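Local structure of methyltransferase 1 (Methanosarcina barkeri, 2I2X) at residues A[62-74]-A[104-118]. The protein transfers the methyl group of methanol to the cob(I)amide carried by its partner corrinoid protein MtaC, a zinc-dependent step of methanogenesis. Residues are numbered along the deposited sequence; the frame is centred on the assembly and turned at random.
Sequences YERITTDVMERMV and AQKTIMEKYHDEYGI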
ATOM      1  N   TYR A  62      14.361  -8.497  -9.939  1.00 13.18           N
ATOM      2  CA  TYR A  62      14.876  -8.426  -8.583  1.00 12.17           C
ATOM      3  C   TYR A  62      15.906  -7.316  -8.414  1.00 12.34           C
ATOM      4  O   TYR A  62      15.995  -6.705  -7.343  1.00 12.12           O
ATOM      5  CB  TYR A  62      15.436  -9.775  -8.103  1.00 11.23           C
ATOM      6  CG  TYR A  62      14.379 -10.787  -7.731  1.00  9.65           C
ATOM      7  CD1 TYR A  62      13.529 -10.576  -6.643  1.00 10.08           C
ATOM      8  CD2 TYR A  62      14.256 -11.974  -8.436  1.00  9.02           C
ATOM      9  CE1 TYR A  62      12.554 -11.523  -6.277  1.00 10.60           C
ATOM     10  CE2 TYR A  62      13.290 -12.936  -8.100  1.00 11.05           C
ATOM     11  CZ  TYR A  62      12.436 -12.703  -7.013  1.00 11.55           C
ATOM     12  OH  TYR A  62      11.487 -13.642  -6.688  1.00  8.43           O
ATOM     13  N   GLU A  63      16.683  -7.052  -9.459  1.00 12.39           N
ATOM     14  CA  GLU A  63      17.574  -5.898  -9.434  1.00 12.56           C
ATOM     15  C   GLU A  63      16.786  -4.610  -9.332  1.00 12.06           C
ATOM     16  O   GLU A  63      17.181  -3.689  -8.618  1.00 12.54           O
ATOM     17  CB  GLU A  63      18.488  -5.871 -10.650  1.00 12.40           C
ATOM     18  CG  GLU A  63      19.637  -6.828 -10.475  1.00 15.60           C
ATOM     19  CD  GLU A  63      20.626  -6.827 -11.616  1.00 17.62           C
ATOM     20  OE1 GLU A  63      20.222  -6.733 -12.787  1.00 19.81           O
ATOM     21  OE2 GLU A  63      21.830  -6.952 -11.334  1.00 19.42           O
ATOM     22  N   ARG A  64      15.665  -4.541 -10.026  1.00 11.70           N
ATOM     23  CA  ARG A  64      14.877  -3.323  -9.988  1.00 12.12           C
ATOM     24  C   ARG A  64      14.285  -3.147  -8.591  1.00 11.48           C
ATOM     25  O   ARG A  64      14.284  -2.034  -8.058  1.00 10.88           O
ATOM     26  CB  ARG A  64      13.779  -3.341 -11.057  1.00 12.98           C
ATOM     27  CG  ARG A  64      14.285  -3.046 -12.454  1.00 15.13           C
ATOM     28  CD  ARG A  64      13.250  -3.401 -13.514  1.00 20.63           C
ATOM     29  NE  ARG A  64      13.718  -2.904 -14.797  1.00 26.59           N
ATOM     30  CZ  ARG A  64      13.122  -3.075 -15.972  1.00 29.31           C
ATOM     31  NH1 ARG A  64      11.989  -3.765 -16.068  1.00 29.90           N
ATOM     32  NH2 ARG A  64      13.680  -2.527 -17.059  1.00 29.54           N
ATOM     33  N   ILE A  65      13.821  -4.260  -8.009  1.00 10.69           N
ATOM     34  CA  ILE A  65      13.202  -4.271  -6.687  1.00 10.21           C
ATOM     35  C   ILE A  65      14.233  -3.764  -5.674  1.00 10.29           C
ATOM     36  O   ILE A  65      13.947  -2.857  -4.879  1.00 10.29           O
ATOM     37  CB  ILE A  65      12.667  -5.693  -6.310  1.00 10.05           C
ATOM     38  CG1 ILE A  65      11.410  -6.052  -7.127  1.00  9.68           C
ATOM     39  CG2 ILE A  65      12.340  -5.776  -4.846  1.00  8.63           C
ATOM     40  CD1 ILE A  65      11.103  -7.571  -7.186  1.00  3.05           C
ATOM     41  N   THR A  66      15.448  -4.312  -5.765  1.00  9.77           N
ATOM     42  CA  THR A  66      16.487  -4.062  -4.800  1.00  9.50           C
ATOM     43  C   THR A  66      16.924  -2.610  -4.890  1.00  9.85           C
ATOM     44  O   THR A  66      17.025  -1.914  -3.871  1.00 10.60           O
ATOM     45  CB  THR A  66      17.695  -5.003  -4.995  1.00  9.39           C
ATOM     46  OG1 THR A  66      17.240  -6.358  -5.060  1.00 10.13           O
ATOM     47  CG2 THR A  66      18.673  -4.876  -3.849  1.00  7.59           C
ATOM     48  N   THR A  67      17.168  -2.146  -6.102  1.00  9.48           N
ATOM     49  CA  THR A  67      17.519  -0.765  -6.288  1.00  9.09           C
ATOM     50  C   THR A  67      16.415   0.122  -5.750  1.00  9.11           C
ATOM     51  O   THR A  67      16.699   1.042  -5.029  1.00  9.80           O
ATOM     52  CB  THR A  67      17.846  -0.462  -7.766  1.00  9.42           C
ATOM     53  OG1 THR A  67      19.020  -1.210  -8.129  1.00 11.39           O
ATOM     54  CG2 THR A  67      18.086   1.026  -7.992  1.00  4.85           C
ATOM     55  N   ASP A  68      15.162  -0.156  -6.064  1.00  9.13           N
ATOM     56  CA  ASP A  68      14.066   0.722  -5.631  1.00  9.74           C
ATOM     57  C   ASP A  68      13.927   0.892  -4.108  1.00  9.61           C
ATOM     58  O   ASP A  68      13.708   2.008  -3.596  1.00  9.84           O
ATOM     59  CB  ASP A  68      12.749   0.230  -6.213  1.00 10.00           C
ATOM     60  CG  ASP A  68      12.620   0.546  -7.684  1.00 12.20           C
ATOM     61  OD1 ASP A  68      13.561   1.155  -8.257  1.00 14.36           O
ATOM     62  OD2 ASP A  68      11.581   0.177  -8.275  1.00 13.61           O
ATOM     63  N   VAL A  69      14.068  -0.226  -3.411  1.00  9.26           N
ATOM     64  CA  VAL A  69      14.078  -0.282  -1.967  1.00  9.12           C
ATOM     65  C   VAL A  69      15.263   0.485  -1.368  1.00  9.71           C
ATOM     66  O   VAL A  69      15.068   1.337  -0.487  1.00 10.47           O
ATOM     67  CB  VAL A  69      14.161  -1.769  -1.480  1.00  9.40           C
ATOM     68  CG1 VAL A  69      14.304  -1.819   0.026  1.00  7.67           C
ATOM     69  CG2 VAL A  69      12.952  -2.567  -1.939  1.00  6.89           C
ATOM     70  N   MET A  70      16.488   0.189  -1.808  1.00  9.20           N
ATOM     71  CA  MET A  70      17.646   0.842  -1.185  1.00  9.81           C
ATOM     72  C   MET A  70      17.570   2.381  -1.414  1.00  9.69           C
ATOM     73  O   MET A  70      17.819   3.179  -0.516  1.00  9.14           O
ATOM     74  CB  MET A  70      18.981   0.264  -1.694  1.00  9.58           C
ATOM     75  CG  MET A  70      19.210  -1.261  -1.444  1.00 10.08           C
ATOM     76  SD  MET A  70      19.078  -1.760   0.300  1.00 10.87           S
ATOM     77  CE  MET A  70      20.347  -0.792   1.129  1.00  8.54           C
ATOM     78  N   GLU A  71      17.195   2.769  -2.621  1.00  9.43           N
ATOM     79  CA  GLU A  71      17.103   4.156  -2.983  1.00 10.04           C
ATOM     80  C   GLU A  71      16.112   4.841  -2.033  1.00  9.50           C
ATOM     81  O   GLU A  71      16.445   5.838  -1.400  1.00  9.80           O
ATOM     82  CB  GLU A  71      16.713   4.282  -4.474  1.00 10.38           C
ATOM     83  CG  GLU A  71      16.671   5.711  -5.035  1.00 12.16           C
ATOM     84  CD  GLU A  71      18.009   6.468  -4.945  1.00 14.93           C
ATOM     85  OE1 GLU A  71      19.090   5.820  -4.838  1.00 12.33           O
ATOM     86  OE2 GLU A  71      17.950   7.731  -4.986  1.00 15.86           O
ATOM     87  N   ARG A  72      14.930   4.261  -1.858  1.00  8.64           N
ATOM     88  CA  ARG A  72      13.962   4.883  -0.991  1.00  7.64           C
ATOM     89  C   ARG A  72      14.457   5.043   0.436  1.00  7.28           C
ATOM     90  O   ARG A  72      14.252   6.084   1.046  1.00  7.39           O
ATOM     91  CB  ARG A  72      12.636   4.131  -0.973  1.00  7.45           C
ATOM     92  CG  ARG A  72      11.587   4.973  -0.231  1.00  8.09           C
ATOM     93  CD  ARG A  72      11.178   6.219  -1.103  1.00  9.65           C
ATOM     94  NE  ARG A  72       9.742   6.213  -1.057  1.00 11.91           N
ATOM     95  CZ  ARG A  72       8.926   6.200  -2.086  1.00 11.89           C
ATOM     96  NH1 ARG A  72       9.359   6.332  -3.315  1.00 12.42           N
ATOM     97  NH2 ARG A  72       7.639   6.116  -1.846  1.00 14.74           N
ATOM     98  N   MET A  73      15.080   4.002   0.976  1.00  6.91           N
ATOM     99  CA  MET A  73      15.510   4.019   2.360  1.00  6.54           C
ATOM    100  C   MET A  73      16.460   5.184   2.596  1.00  6.82           C
ATOM    101  O   MET A  73      16.339   5.870   3.608  1.00  7.15           O
ATOM    102  CB  MET A  73      16.166   2.695   2.763  1.00  6.78           C
ATOM    103  CG  MET A  73      15.228   1.474   2.833  1.00  6.83           C
ATOM    104  SD  MET A  73      13.702   1.763   3.759  1.00  9.65           S
ATOM    105  CE  MET A  73      14.307   1.285   5.302  1.00 11.11           C
ATOM    106  N   VAL A  74      17.379   5.436   1.664  1.00  6.39           N
ATOM    107  CA  VAL A  74      18.379   6.472   1.894  1.00  6.49           C
ATOM    108  C   VAL A  74      17.767   7.861   1.647  1.00  6.79           C
ATOM    109  O   VAL A  74      18.166   8.834   2.273  1.00  6.33           O
ATOM    110  CB  VAL A  74      19.741   6.235   1.115  1.00  6.46           C
ATOM    111  CG1 VAL A  74      20.368   4.844   1.490  1.00  7.16           C
ATOM    112  CG2 VAL A  74      19.555   6.346  -0.376  1.00  4.20           C
ATOM    113  N   ALA A 104      22.916 -11.023  -7.344  1.00 13.63           N
ATOM    114  CA  ALA A 104      22.610  -9.764  -7.962  1.00 14.07           C
ATOM    115  C   ALA A 104      22.072  -8.777  -6.932  1.00 14.59           C
ATOM    116  O   ALA A 104      22.430  -7.594  -6.981  1.00 15.62           O
ATOM    117  CB  ALA A 104      21.633  -9.960  -9.091  1.00 13.83           C
ATOM    118  N   GLN A 105      21.227  -9.259  -6.007  1.00 14.48           N
ATOM    119  CA  GLN A 105      20.674  -8.426  -4.910  1.00 13.70           C
ATOM    120  C   GLN A 105      21.766  -7.918  -3.962  1.00 13.77           C
ATOM    121  O   GLN A 105      21.847  -6.712  -3.700  1.00 13.97           O
ATOM    122  CB  GLN A 105      19.609  -9.182  -4.121  1.00 13.44           C
ATOM    123  CG  GLN A 105      18.359  -9.530  -4.907  1.00 11.29           C
ATOM    124  CD  GLN A 105      17.197  -9.938  -4.008  1.00 11.60           C
ATOM    125  OE1 GLN A 105      16.383  -9.096  -3.604  1.00 12.74           O
ATOM    126  NE2 GLN A 105      17.093 -11.225  -3.714  1.00  5.69           N
ATOM    127  N   LYS A 106      22.621  -8.824  -3.473  1.00 13.35           N
ATOM    128  CA  LYS A 106      23.692  -8.446  -2.531  1.00 12.90           C
ATOM    129  C   LYS A 106      24.673  -7.425  -3.106  1.00 13.05           C
ATOM    130  O   LYS A 106      25.180  -6.554  -2.368  1.00 12.98           O
ATOM    131  CB  LYS A 106      24.471  -9.668  -2.009  1.00 12.69           C
ATOM    132  CG  LYS A 106      25.263  -9.376  -0.726  1.00 12.31           C
ATOM    133  CD  LYS A 106      24.269  -8.825   0.338  1.00 14.27           C
ATOM    134  CE  LYS A 106      24.796  -8.896   1.718  1.00 15.70           C
ATOM    135  NZ  LYS A 106      24.823 -10.311   2.242  1.00 16.62           N
ATOM    136  N   THR A 107      24.946  -7.542  -4.408  1.00 12.73           N
ATOM    137  CA  THR A 107      25.857  -6.637  -5.099  1.00 12.76           C
ATOM    138  C   THR A 107      25.345  -5.192  -4.956  1.00 13.31           C
ATOM    139  O   THR A 107      26.095  -4.300  -4.574  1.00 13.09           O
ATOM    140  CB  THR A 107      26.044  -7.025  -6.607  1.00 12.87           C
ATOM    141  OG1 THR A 107      26.602  -8.351  -6.726  1.00 13.16           O
ATOM    142  CG2 THR A 107      26.933  -6.010  -7.336  1.00 11.11           C
ATOM    143  N   ILE A 108      24.064  -4.979  -5.242  1.00 13.62           N
ATOM    144  CA  ILE A 108      23.467  -3.653  -5.112  1.00 14.23           C
ATOM    145  C   ILE A 108      23.472  -3.189  -3.643  1.00 15.17           C
ATOM    146  O   ILE A 108      23.830  -2.031  -3.350  1.00 15.80           O
ATOM    147  CB  ILE A 108      22.047  -3.636  -5.695  1.00 14.17           C
ATOM    148  CG1 ILE A 108      22.122  -3.753  -7.225  1.00 12.66           C
ATOM    149  CG2 ILE A 108      21.260  -2.426  -5.207  1.00 12.75           C
ATOM    150  CD1 ILE A 108      20.872  -4.328  -7.858  1.00 12.17           C
ATOM    151  N   MET A 109      23.117  -4.101  -2.736  1.00 14.91           N
ATOM    152  CA  MET A 109      23.053  -3.801  -1.307  1.00 15.06           C
ATOM    153  C   MET A 109      24.394  -3.340  -0.804  1.00 15.36           C
ATOM    154  O   MET A 109      24.457  -2.419   0.020  1.00 15.65           O
ATOM    155  CB  MET A 109      22.563  -5.013  -0.487  1.00 14.82           C
ATOM    156  CG  MET A 109      21.100  -5.383  -0.722  1.00 13.77           C
ATOM    157  SD  MET A 109      20.593  -6.836   0.232  1.00 15.23           S
ATOM    158  CE  MET A 109      19.244  -7.369  -0.788  1.00 17.12           C
ATOM    159  N   GLU A 110      25.463  -3.965  -1.306  1.00 16.33           N
ATOM    160  CA  GLU A 110      26.859  -3.560  -0.974  1.00 16.78           C
ATOM    161  C   GLU A 110      27.173  -2.172  -1.480  1.00 16.33           C
ATOM    162  O   GLU A 110      27.721  -1.363  -0.738  1.00 16.57           O
ATOM    163  CB  GLU A 110      27.891  -4.545  -1.510  1.00 16.52           C
ATOM    164  CG  GLU A 110      28.077  -5.751  -0.594  1.00 19.57           C
ATOM    165  CD  GLU A 110      28.489  -7.068  -1.298  1.00 20.64           C
ATOM    166  OE1 GLU A 110      28.434  -7.206  -2.537  1.00 20.32           O
ATOM    167  OE2 GLU A 110      28.863  -7.999  -0.568  1.00 24.72           O
ATOM    168  N   LYS A 111      26.814  -1.887  -2.727  1.00 15.88           N
ATOM    169  CA  LYS A 111      27.053  -0.565  -3.261  1.00 16.40           C
ATOM    170  C   LYS A 111      26.427   0.522  -2.333  1.00 15.79           C
ATOM    171  O   LYS A 111      27.085   1.525  -2.030  1.00 15.41           O
ATOM    172  CB  LYS A 111      26.579  -0.465  -4.727  1.00 17.32           C
ATOM    173  CG  LYS A 111      26.790   0.931  -5.386  1.00 21.65           C
ATOM    174  CD  LYS A 111      25.970   1.164  -6.689  1.00 27.88           C
ATOM    175  CE  LYS A 111      25.730   2.697  -7.021  1.00 31.03           C
ATOM    176  NZ  LYS A 111      24.397   3.273  -6.518  1.00 31.14           N
ATOM    177  N   TYR A 112      25.192   0.301  -1.857  1.00 14.61           N
ATOM    178  CA  TYR A 112      24.514   1.267  -0.992  1.00 13.99           C
ATOM    179  C   TYR A 112      25.122   1.319   0.387  1.00 14.34           C
ATOM    180  O   TYR A 112      25.275   2.403   0.953  1.00 14.31           O
ATOM    181  CB  TYR A 112      23.010   0.995  -0.882  1.00 13.27           C
ATOM    182  CG  TYR A 112      22.227   1.588  -2.011  1.00 12.57           C
ATOM    183  CD1 TYR A 112      22.135   0.925  -3.243  1.00  9.22           C
ATOM    184  CD2 TYR A 112      21.595   2.840  -1.872  1.00 12.50           C
ATOM    185  CE1 TYR A 112      21.434   1.465  -4.293  1.00  8.67           C
ATOM    186  CE2 TYR A 112      20.895   3.404  -2.928  1.00 10.00           C
ATOM    187  CZ  TYR A 112      20.812   2.702  -4.137  1.00 10.47           C
ATOM    188  OH  TYR A 112      20.112   3.231  -5.194  1.00 11.06           O
ATOM    189  N   HIS A 113      25.453   0.152   0.935  1.00 14.94           N
ATOM    190  CA  HIS A 113      26.084   0.106   2.251  1.00 15.45           C
ATOM    191  C   HIS A 113      27.439   0.844   2.217  1.00 16.10           C
ATOM    192  O   HIS A 113      27.731   1.619   3.127  1.00 16.59           O
ATOM    193  CB  HIS A 113      26.214  -1.331   2.775  1.00 14.86           C
ATOM    194  CG  HIS A 113      26.981  -1.442   4.063  1.00 15.65           C
ATOM    195  ND1 HIS A 113      28.254  -1.977   4.130  1.00 14.07           N
ATOM    196  CD2 HIS A 113      26.666  -1.059   5.328  1.00 14.61           C
ATOM    197  CE1 HIS A 113      28.684  -1.927   5.381  1.00 15.01           C
ATOM    198  NE2 HIS A 113      27.739  -1.376   6.127  1.00 15.40           N
ATOM    199  N   ASP A 114      28.231   0.634   1.163  1.00 16.54           N
ATOM    200  CA  ASP A 114      29.523   1.306   1.023  1.00 17.67           C
ATOM    201  C   ASP A 114      29.399   2.830   0.934  1.00 17.58           C
ATOM    202  O   ASP A 114      30.125   3.543   1.629  1.00 17.54           O
ATOM    203  CB  ASP A 114      30.332   0.751  -0.157  1.00 17.82           C
ATOM    204  CG  ASP A 114      30.754  -0.711   0.044  1.00 20.86           C
ATOM    205  OD1 ASP A 114      30.817  -1.185   1.204  1.00 24.32           O
ATOM    206  OD2 ASP A 114      31.038  -1.402  -0.966  1.00 23.72           O
ATOM    207  N   GLU A 115      28.475   3.319   0.111  1.00 17.70           N
ATOM    208  CA  GLU A 115      28.255   4.760  -0.046  1.00 18.19           C
ATOM    209  C   GLU A 115      27.661   5.477   1.150  1.00 17.25           C
ATOM    210  O   GLU A 115      28.150   6.544   1.535  1.00 17.49           O
ATOM    211  CB  GLU A 115      27.323   5.027  -1.200  1.00 19.25           C
ATOM    212  CG  GLU A 115      28.021   5.443  -2.450  1.00 26.92           C
ATOM    213  CD  GLU A 115      27.357   6.667  -3.053  1.00 34.07           C
ATOM    214  OE1 GLU A 115      27.730   7.806  -2.644  1.00 34.24           O
ATOM    215  OE2 GLU A 115      26.466   6.465  -3.931  1.00 37.25           O
ATOM    216  N   TYR A 116      26.594   4.913   1.723  1.00 15.39           N
ATOM    217  CA  TYR A 116      25.834   5.628   2.727  1.00 13.74           C
ATOM    218  C   TYR A 116      25.962   5.081   4.147  1.00 12.61           C
ATOM    219  O   TYR A 116      25.572   5.756   5.089  1.00 11.83           O
ATOM    220  CB  TYR A 116      24.356   5.636   2.340  1.00 14.20           C
ATOM    221  CG  TYR A 116      24.017   6.146   0.943  1.00 13.92           C
ATOM    222  CD1 TYR A 116      23.851   7.514   0.695  1.00 14.25           C
ATOM    223  CD2 TYR A 116      23.835   5.259  -0.117  1.00 12.61           C
ATOM    224  CE1 TYR A 116      23.525   7.986  -0.587  1.00 12.64           C
ATOM    225  CE2 TYR A 116      23.500   5.710  -1.391  1.00 12.25           C
ATOM    226  CZ  TYR A 116      23.352   7.080  -1.620  1.00 12.99           C
ATOM    227  OH  TYR A 116      23.026   7.525  -2.881  1.00 11.20           O
ATOM    228  N   GLY A 117      26.473   3.851   4.304  1.00 11.96           N
ATOM    229  CA  GLY A 117      26.500   3.175   5.615  1.00 10.00           C
ATOM    230  C   GLY A 117      25.154   2.711   6.188  1.00  9.99           C
ATOM    231  O   GLY A 117      25.032   2.514   7.390  1.00  9.77           O
ATOM    232  N   ILE A 118      24.141   2.536   5.336  1.00  8.89           N
ATOM    233  CA  ILE A 118      22.892   1.937   5.741  1.00  8.23           C
ATOM    234  C   ILE A 118      23.117   0.438   6.036  1.00  8.67           C
ATOM    235  O   ILE A 118      23.770  -0.256   5.265  1.00  7.82           O
ATOM    236  CB  ILE A 118      21.802   2.112   4.635  1.00  8.35           C
ATOM    237  CG1 ILE A 118      20.480   1.466   5.060  1.00  6.83           C
ATOM    238  CG2 ILE A 118      22.285   1.580   3.263  1.00  7.77           C
ATOM    239  CD1 ILE A 118      19.327   1.787   4.139  1.00  4.31           C
TER
HETATM  240  O   HOH W   1      23.569  -6.378  -9.440  1.00 12.88           O
HETATM  241  O   HOH W   2      21.877   6.463  -4.765  1.00 11.87           O
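Y112 and M70 illustrate how an aromatic ring can be clasped between parallel helices by an aliphatic chain on its face and a polar grip at its rim. The tyrosine enters as a knob into the hole formed by T67, M70, E71 and V74, its side chain and that of M70 running past each other in opposite directions. Followed outward, the CB of Y112 meets the methyl CE of M70, while the middle of the ring lies under M70 CB in a CH-pi contact, 3.5 Å from that carbon to the ring centroid and close to the ring normal. The edge atom CE2 approaches E71 OE1, and OH finally donates at 2.8 Å to E71 OE1, which accepts through its anti lone pair, on the side away from the other carboxylate oxygen; carboxylate and ring planes stand 68° apart. E71 reaches this spot because its CG lies anti to the backbone N (chi1 -176°) and the chain then bends at chi2. A water also donates to the same OE1. The ring of Y116 takes V74 CG2 over one face, nearer the ring's border than its centre.

Helices 55-76 and 95-116 are neighbouring outer helices of the TIM barrel, joined through strand 80-86; here their axes pass 9.2 Å apart at -23°. M109 meets T66 CG2 on one helix and reaches inward to L83 and L122 on strands 80-86 and 119-126.

Beyond the positive-phi G117, I118 returns to the interface, bringing CG2 to 3.7 Å from M70 CE and CD1 to 3.6 Å from M73 CB. Toward the other end T66 presents its methyl CG2 to I108 CG2, 3.8 Å away, while its OG1 donates back to Y62 O at 2.6 Å. Q105 runs past that hydroxyl, and its NE2 is hydrogen-bonded to T85 OG1 on strand 80-86. At the margin E63 OE2 and A104 O share a water that donates to both.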